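CRISPR-associated endoribonuclease Cse3 (Thermus thermophilus, PDB 2Y8Y) cleaves CRISPR transcripts as an endoribonuclease that binds the repeat RNA and retains the mature crRNA after processing. Local coordinates at residues A[42-54]-A[198-212]. Sequence-based numbering, arbitrary orientation.
Sequences EEGRERLLWRLEP and RGVGPGKALGLGLLS. With nucleotides of chain B.
Arg51 and Ser212 make the direct hydrogen bonds between the two segments. NH1 and NH2 of Arg51 both reach Ser212 OG end-on, at 2.9 and 3.1 Å, with OG in the guanidinium plane. A salt bridge from Arg51 NE to Glu53 OE1 helps fix the rotation of the group.

Waters bridge the backbones at several points. One joins the carbonyls of Leu48 and Lys204; another links Trp50 O to Leu210 N.

Packing centres on Trp50 and Gly207. Gly207 CA lies over the indole face, 3.5 Å from the centroid of the five-membered ring, a CH-pi contact. Leu49 CD2 lies against Lys204 CG, and Leu49 CB meets Leu210 CD1.

Charged groups converge on the RNA backbone. Arg47, bent at chi2 and chi3, sends NH1 to G16 OP1 (2.8 Å) and DG17 OP2 (2.9 Å) of chain B. Its NE and NH2 grip Leu48 O, and Lys204 CB sits over one guanidinium face, toward its rim. Lys204 NZ binds G16 OP2 of chain B at 2.8 Å and also Gly201 O.

The glycine-rich loop typical of Cas6 proteins thus joins strand 211-214 of one sheet to edge strand 49-52 of the other. Arg47, just before strand 49-52, and Lys204 of the loop bind adjacent phosphates, so RNA binding probably reinforces their union.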
loop_
_atom_site.group_PDB
_atom_site.type_symbol
_atom_site.label_atom_id
_atom_site.label_comp_id
_atom_site.label_asym_id
_atom_site.label_seq_id
_atom_site.Cartn_x
_atom_site.Cartn_y
_atom_site.Cartn_z
ATOM N N GLU A 42 0.677 -13.191 -14.296
ATOM C CA GLU A 42 1.118 -14.506 -14.751
ATOM C C GLU A 42 2.527 -14.460 -15.325
ATOM O O GLU A 42 3.269 -15.437 -15.248
ATOM C CB GLU A 42 0.151 -15.062 -15.791
ATOM C CG GLU A 42 -1.224 -15.372 -15.235
ATOM C CD GLU A 42 -2.073 -16.172 -16.196
ATOM O OE1 GLU A 42 -1.619 -16.411 -17.336
ATOM O OE2 GLU A 42 -3.194 -16.566 -15.810
ATOM N N GLU A 43 2.898 -13.320 -15.895
ATOM C CA GLU A 43 4.210 -13.170 -16.520
ATOM C C GLU A 43 5.290 -12.648 -15.571
ATOM O O GLU A 43 6.429 -12.430 -15.985
ATOM C CB GLU A 43 4.103 -12.290 -17.768
ATOM C CG GLU A 43 3.227 -12.911 -18.844
ATOM C CD GLU A 43 3.025 -12.029 -20.056
ATOM O OE1 GLU A 43 3.425 -10.851 -20.021
ATOM O OE2 GLU A 43 2.460 -12.521 -21.052
ATOM N N GLY A 44 4.936 -12.453 -14.302
ATOM C CA GLY A 44 5.883 -12.020 -13.291
ATOM C C GLY A 44 6.315 -10.574 -13.416
ATOM O O GLY A 44 7.369 -10.188 -12.912
ATOM N N ARG A 45 5.493 -9.761 -14.074
ATOM C CA ARG A 45 5.855 -8.372 -14.325
ATOM C C ARG A 45 5.127 -7.401 -13.410
ATOM O O ARG A 45 5.270 -6.185 -13.558
ATOM C CB ARG A 45 5.540 -7.979 -15.773
ATOM C CG ARG A 45 6.221 -8.811 -16.850
ATOM C CD ARG A 45 5.935 -8.244 -18.239
ATOM N NE ARG A 45 4.623 -8.625 -18.776
ATOM C CZ ARG A 45 3.597 -7.794 -18.959
ATOM N NH1 ARG A 45 3.699 -6.507 -18.647
ATOM N NH2 ARG A 45 2.464 -8.252 -19.474
ATOM N N GLU A 46 4.352 -7.926 -12.461
ATOM C CA GLU A 46 3.428 -7.072 -11.723
ATOM C C GLU A 46 3.569 -7.172 -10.187
ATOM O O GLU A 46 3.918 -8.226 -9.630
ATOM C CB GLU A 46 1.996 -7.363 -12.187
ATOM C CG GLU A 46 0.906 -6.436 -11.642
ATOM C CD GLU A 46 1.184 -4.967 -11.913
ATOM O OE1 GLU A 46 0.799 -4.468 -12.999
ATOM O OE2 GLU A 46 1.758 -4.316 -11.026
ATOM N N ARG A 47 3.314 -6.048 -9.525
ATOM C CA ARG A 47 3.153 -5.994 -8.078
ATOM C C ARG A 47 1.936 -5.120 -7.827
ATOM O O ARG A 47 2.043 -3.902 -7.695
ATOM C CB ARG A 47 4.402 -5.408 -7.409
ATOM C CG ARG A 47 4.255 -5.112 -5.893
ATOM C CD ARG A 47 4.035 -6.379 -5.041
ATOM N NE ARG A 47 2.626 -6.718 -4.879
ATOM C CZ ARG A 47 2.193 -7.803 -4.256
ATOM N NH1 ARG A 47 3.084 -8.642 -3.743
ATOM N NH2 ARG A 47 0.895 -8.047 -4.142
ATOM N N LEU A 48 0.771 -5.752 -7.774
ATOM C CA LEU A 48 -0.460 -5.045 -7.504
ATOM C C LEU A 48 -0.461 -4.602 -6.035
ATOM O O LEU A 48 -0.211 -5.429 -5.146
ATOM C CB LEU A 48 -1.617 -6.002 -7.761
ATOM C CG LEU A 48 -2.992 -5.557 -7.300
ATOM C CD1 LEU A 48 -3.391 -4.363 -8.123
ATOM C CD2 LEU A 48 -3.959 -6.714 -7.455
ATOM N N LEU A 49 -0.721 -3.315 -5.791
ATOM C CA LEU A 49 -0.892 -2.784 -4.433
ATOM C C LEU A 49 -2.146 -1.926 -4.399
ATOM O O LEU A 49 -2.524 -1.323 -5.404
ATOM C CB LEU A 49 0.311 -1.935 -4.029
ATOM C CG LEU A 49 1.664 -2.631 -3.995
ATOM C CD1 LEU A 49 2.792 -1.620 -3.824
ATOM C CD2 LEU A 49 1.687 -3.658 -2.870
ATOM N N TRP A 50 -2.798 -1.849 -3.249
ATOM C CA TRP A 50 -3.945 -0.977 -3.118
ATOM C C TRP A 50 -4.124 -0.509 -1.689
ATOM O O TRP A 50 -3.529 -1.059 -0.768
ATOM C CB TRP A 50 -5.222 -1.643 -3.647
ATOM C CG TRP A 50 -5.980 -2.499 -2.677
ATOM C CD1 TRP A 50 -6.962 -2.089 -1.813
ATOM C CD2 TRP A 50 -5.886 -3.914 -2.526
ATOM N NE1 TRP A 50 -7.452 -3.155 -1.114
ATOM C CE2 TRP A 50 -6.810 -4.288 -1.536
ATOM C CE3 TRP A 50 -5.094 -4.899 -3.115
ATOM C CZ2 TRP A 50 -6.971 -5.613 -1.120
ATOM C CZ3 TRP A 50 -5.258 -6.213 -2.705
ATOM C CH2 TRP A 50 -6.189 -6.554 -1.719
ATOM N N ARG A 51 -4.901 0.553 -1.525
ATOM C CA ARG A 51 -5.325 1.000 -0.201
ATOM C C ARG A 51 -6.782 1.411 -0.261
ATOM O O ARG A 51 -7.189 2.158 -1.164
ATOM C CB ARG A 51 -4.475 2.179 0.275
ATOM C CG ARG A 51 -4.885 2.704 1.661
ATOM C CD ARG A 51 -3.938 3.772 2.222
ATOM N NE ARG A 51 -3.836 4.948 1.349
ATOM C CZ ARG A 51 -2.773 5.271 0.610
ATOM N NH1 ARG A 51 -1.668 4.530 0.601
ATOM N NH2 ARG A 51 -2.816 6.365 -0.145
ATOM N N LEU A 52 -7.573 0.911 0.685
ATOM C CA LEU A 52 -8.925 1.412 0.898
ATOM C C LEU A 52 -8.811 2.634 1.780
ATOM O O LEU A 52 -8.366 2.537 2.933
ATOM C CB LEU A 52 -9.803 0.354 1.573
ATOM C CG LEU A 52 -11.193 0.831 2.002
ATOM C CD1 LEU A 52 -11.964 1.409 0.821
ATOM C CD2 LEU A 52 -11.973 -0.311 2.634
ATOM N N GLU A 53 -9.191 3.786 1.234
ATOM C CA GLU A 53 -9.081 5.049 1.956
ATOM C C GLU A 53 -10.164 5.156 3.023
ATOM O O GLU A 53 -11.232 4.552 2.901
ATOM C CB GLU A 53 -9.176 6.241 0.994
ATOM C CG GLU A 53 -8.126 6.278 -0.101
ATOM C CD GLU A 53 -6.760 6.744 0.374
ATOM O OE1 GLU A 53 -6.320 6.344 1.473
ATOM O OE2 GLU A 53 -6.117 7.510 -0.366
ATOM N N PRO A 54 -9.887 5.931 4.083
ATOM C CA PRO A 54 -10.837 6.117 5.183
ATOM C C PRO A 54 -11.976 7.037 4.760
ATOM O O PRO A 54 -11.820 7.711 3.739
ATOM C CB PRO A 54 -9.986 6.791 6.258
ATOM C CG PRO A 54 -8.976 7.562 5.488
ATOM C CD PRO A 54 -8.679 6.757 4.245
ATOM N N ARG A 198 7.721 -1.860 -4.968
ATOM C CA ARG A 198 7.541 -3.138 -4.284
ATOM C C ARG A 198 6.475 -3.071 -3.218
ATOM O O ARG A 198 5.778 -4.055 -2.972
ATOM C CB ARG A 198 8.852 -3.570 -3.623
ATOM C CG ARG A 198 8.718 -4.768 -2.652
ATOM C CD ARG A 198 8.183 -6.050 -3.332
ATOM N NE ARG A 198 9.065 -6.461 -4.422
ATOM C CZ ARG A 198 8.684 -7.198 -5.460
ATOM N NH1 ARG A 198 7.432 -7.623 -5.560
ATOM N NH2 ARG A 198 9.558 -7.505 -6.408
ATOM N N GLY A 199 6.336 -1.916 -2.584
ATOM C CA GLY A 199 5.507 -1.834 -1.392
ATOM C C GLY A 199 6.318 -2.172 -0.155
ATOM O O GLY A 199 7.472 -2.604 -0.246
ATOM N N VAL A 200 5.703 -1.965 1.001
ATOM C CA VAL A 200 6.393 -2.087 2.289
ATOM C C VAL A 200 5.655 -2.996 3.277
ATOM O O VAL A 200 4.609 -2.630 3.831
ATOM C CB VAL A 200 6.583 -0.704 2.931
ATOM C CG1 VAL A 200 7.346 -0.831 4.247
ATOM C CG2 VAL A 200 7.336 0.218 1.976
ATOM N N GLY A 201 6.226 -4.172 3.521
ATOM C CA GLY A 201 5.721 -5.061 4.562
ATOM C C GLY A 201 4.685 -6.061 4.074
ATOM O O GLY A 201 4.270 -6.039 2.912
ATOM N N PRO A 202 4.246 -6.955 4.963
ATOM C CA PRO A 202 3.317 -8.022 4.603
ATOM C C PRO A 202 1.892 -7.526 4.359
ATOM O O PRO A 202 1.576 -6.359 4.599
ATOM C CB PRO A 202 3.393 -8.990 5.797
ATOM C CG PRO A 202 4.027 -8.232 6.912
ATOM C CD PRO A 202 4.683 -7.001 6.370
ATOM N N GLY A 203 1.043 -8.420 3.863
ATOM C CA GLY A 203 -0.346 -8.077 3.598
ATOM C C GLY A 203 -0.598 -7.365 2.281
ATOM O O GLY A 203 -1.639 -6.727 2.123
ATOM N N LYS A 204 0.339 -7.456 1.339
ATOM C CA LYS A 204 0.184 -6.760 0.057
ATOM C C LYS A 204 -1.039 -7.241 -0.723
ATOM O O LYS A 204 -1.625 -6.479 -1.511
ATOM C CB LYS A 204 1.459 -6.881 -0.787
ATOM C CG LYS A 204 2.616 -6.116 -0.199
ATOM C CD LYS A 204 3.855 -6.277 -1.070
ATOM C CE LYS A 204 5.095 -5.671 -0.443
ATOM N NZ LYS A 204 5.705 -6.531 0.625
ATOM N N ALA A 205 -1.438 -8.488 -0.513
ATOM C CA ALA A 205 -2.631 -9.015 -1.175
ATOM C C ALA A 205 -3.899 -8.761 -0.355
ATOM O O ALA A 205 -4.940 -9.401 -0.584
ATOM C CB ALA A 205 -2.466 -10.508 -1.451
ATOM N N LEU A 206 -3.806 -7.843 0.610
ATOM C CA LEU A 206 -4.944 -7.500 1.455
ATOM C C LEU A 206 -5.139 -5.998 1.569
ATOM O O LEU A 206 -5.906 -5.540 2.409
ATOM C CB LEU A 206 -4.740 -8.060 2.866
ATOM C CG LEU A 206 -4.618 -9.573 2.993
ATOM C CD1 LEU A 206 -4.229 -9.926 4.421
ATOM C CD2 LEU A 206 -5.917 -10.261 2.589
ATOM N N GLY A 207 -4.433 -5.225 0.749
ATOM C CA GLY A 207 -4.575 -3.783 0.793
ATOM C C GLY A 207 -3.675 -3.113 1.820
ATOM O O GLY A 207 -3.953 -2.002 2.282
ATOM N N LEU A 208 -2.573 -3.777 2.148
ATOM C CA LEU A 208 -1.538 -3.173 2.974
ATOM C C LEU A 208 -0.273 -3.038 2.135
ATOM O O LEU A 208 -0.136 -3.687 1.092
ATOM C CB LEU A 208 -1.280 -4.022 4.232
ATOM C CG LEU A 208 -2.532 -4.235 5.083
ATOM C CD1 LEU A 208 -2.178 -5.157 6.251
ATOM C CD2 LEU A 208 -3.058 -2.894 5.585
ATOM N N GLY A 209 0.628 -2.183 2.582
ATOM C CA GLY A 209 1.945 -2.090 1.990
ATOM C C GLY A 209 2.125 -1.031 0.921
ATOM O O GLY A 209 3.247 -0.824 0.463
ATOM N N LEU A 210 1.055 -0.340 0.524
ATOM C CA LEU A 210 1.218 0.708 -0.488
ATOM C C LEU A 210 1.801 1.974 0.135
ATOM O O LEU A 210 1.114 2.688 0.886
ATOM C CB LEU A 210 -0.113 1.020 -1.180
ATOM C CG LEU A 210 -0.086 2.163 -2.214
ATOM C CD1 LEU A 210 0.967 1.930 -3.286
ATOM C CD2 LEU A 210 -1.483 2.315 -2.832
ATOM N N LEU A 211 3.068 2.248 -0.150
ATOM C CA LEU A 211 3.663 3.499 0.308
ATOM C C LEU A 211 3.363 4.545 -0.746
ATOM O O LEU A 211 3.813 4.434 -1.894
ATOM C CB LEU A 211 5.173 3.360 0.515
ATOM C CG LEU A 211 5.936 4.636 0.865
ATOM C CD1 LEU A 211 5.468 5.234 2.183
ATOM C CD2 LEU A 211 7.412 4.336 0.965
ATOM N N SER A 212 2.560 5.525 -0.359
ATOM C CA SER A 212 2.225 6.651 -1.220
ATOM C C SER A 212 3.033 7.867 -0.804
ATOM O O SER A 212 3.092 8.193 0.385
ATOM C CB SER A 212 0.735 6.992 -1.097
ATOM O OG SER A 212 -0.092 5.896 -1.448
ATOM P P G B 16 6.201 -9.429 -1.999
ATOM O OP1 G B 16 5.813 -8.531 -3.111
ATOM O OP2 G B 16 5.964 -8.984 -0.595
ATOM O "O5'" G B 16 5.552 -10.862 -2.195
ATOM C "C5'" G B 16 5.612 -11.529 -3.442
ATOM C "C4'" G B 16 4.958 -12.886 -3.368
ATOM O "O4'" G B 16 5.595 -13.693 -2.345
ATOM C "C3'" G B 16 3.489 -12.908 -2.972
ATOM O "O3'" G B 16 2.631 -12.551 -4.036
ATOM C "C2'" G B 16 3.316 -14.344 -2.505
ATOM O "O2'" G B 16 3.266 -15.228 -3.615
ATOM C "C1'" G B 16 4.633 -14.567 -1.770
ATOM N N9 G B 16 4.497 -14.254 -0.337
ATOM C C8 G B 16 4.908 -13.126 0.337
ATOM N N7 G B 16 4.595 -13.177 1.605
ATOM C C5 G B 16 3.929 -14.389 1.765
ATOM C C6 G B 16 3.360 -14.981 2.921
ATOM O O6 G B 16 3.323 -14.547 4.083
ATOM N N1 G B 16 2.791 -16.214 2.635
ATOM C C2 G B 16 2.782 -16.810 1.397
ATOM N N2 G B 16 2.183 -18.013 1.317
ATOM N N3 G B 16 3.309 -16.263 0.310
ATOM C C4 G B 16 3.865 -15.064 0.569
ATOM P P U B 19 -7.311 -18.699 -7.413
ATOM O OP1 U B 19 -8.280 -19.649 -6.811
ATOM O OP2 U B 19 -5.867 -19.037 -7.376
ATOM O "O5'" U B 19 -7.747 -18.352 -8.907
ATOM C "C5'" U B 19 -9.066 -17.916 -9.204
ATOM C "C4'" U B 19 -9.212 -17.549 -10.660
ATOM O "O4'" U B 19 -8.323 -16.446 -10.981
ATOM C "C3'" U B 19 -8.832 -18.629 -11.660
ATOM O "O3'" U B 19 -9.861 -19.583 -11.860
ATOM C "C2'" U B 19 -8.489 -17.825 -12.907
ATOM O "O2'" U B 19 -9.670 -17.407 -13.577
ATOM C "C1'" U B 19 -7.823 -16.593 -12.293
ATOM N N1 U B 19 -6.349 -16.733 -12.224
ATOM C C2 U B 19 -5.638 -16.524 -13.389
ATOM O O2 U B 19 -6.174 -16.241 -14.444
ATOM N N3 U B 19 -4.277 -16.665 -13.277
ATOM C C4 U B 19 -3.566 -16.985 -12.140
ATOM O O4 U B 19 -2.339 -17.075 -12.207
ATOM C C5 U B 19 -4.370 -17.184 -10.970
ATOM C C6 U B 19 -5.702 -17.054 -11.052
ATOM P P DG B 17 1.200 -11.867 -3.760
ATOM O OP1 DG B 17 0.585 -11.594 -5.069
ATOM O OP2 DG B 17 1.387 -10.751 -2.812
ATOM O "O5'" DG B 17 0.369 -12.986 -2.970
ATOM C "C5'" DG B 17 0.026 -14.233 -3.542
ATOM C "C4'" DG B 17 -0.556 -15.190 -2.524
ATOM O "O4'" DG B 17 0.329 -15.359 -1.386
ATOM C "C3'" DG B 17 -1.924 -14.911 -1.907
ATOM O "O3'" DG B 17 -2.919 -15.260 -2.844
ATOM C "C2'" DG B 17 -1.899 -15.851 -0.701
ATOM C "C1'" DG B 17 -0.429 -15.801 -0.281
ATOM N N9 DG B 17 -0.147 -15.012 0.933
ATOM C C8 DG B 17 0.489 -13.800 1.036
ATOM N N7 DG B 17 0.596 -13.392 2.280
ATOM C C5 DG B 17 -0.011 -14.401 3.029
ATOM C C6 DG B 17 -0.217 -14.525 4.429
ATOM O O6 DG B 17 0.111 -13.754 5.331
ATOM N N1 DG B 17 -0.867 -15.712 4.757
ATOM C C2 DG B 17 -1.278 -16.657 3.849
ATOM N N2 DG B 17 -1.899 -17.739 4.359
ATOM N N3 DG B 17 -1.094 -16.554 2.541
ATOM C C4 DG B 17 -0.464 -15.405 2.208
HETATM O O HOH W 1 -2.173 -7.165 -4.205
HETATM O O HOH W 2 -1.928 -0.369 1.254
HETATM O O HOH W 3 -1.849 -3.801 -1.274
HETATM O O HOH W 4 -1.084 2.053 2.120
HETATM O O HOH W 5 -6.451 -1.011 2.671
#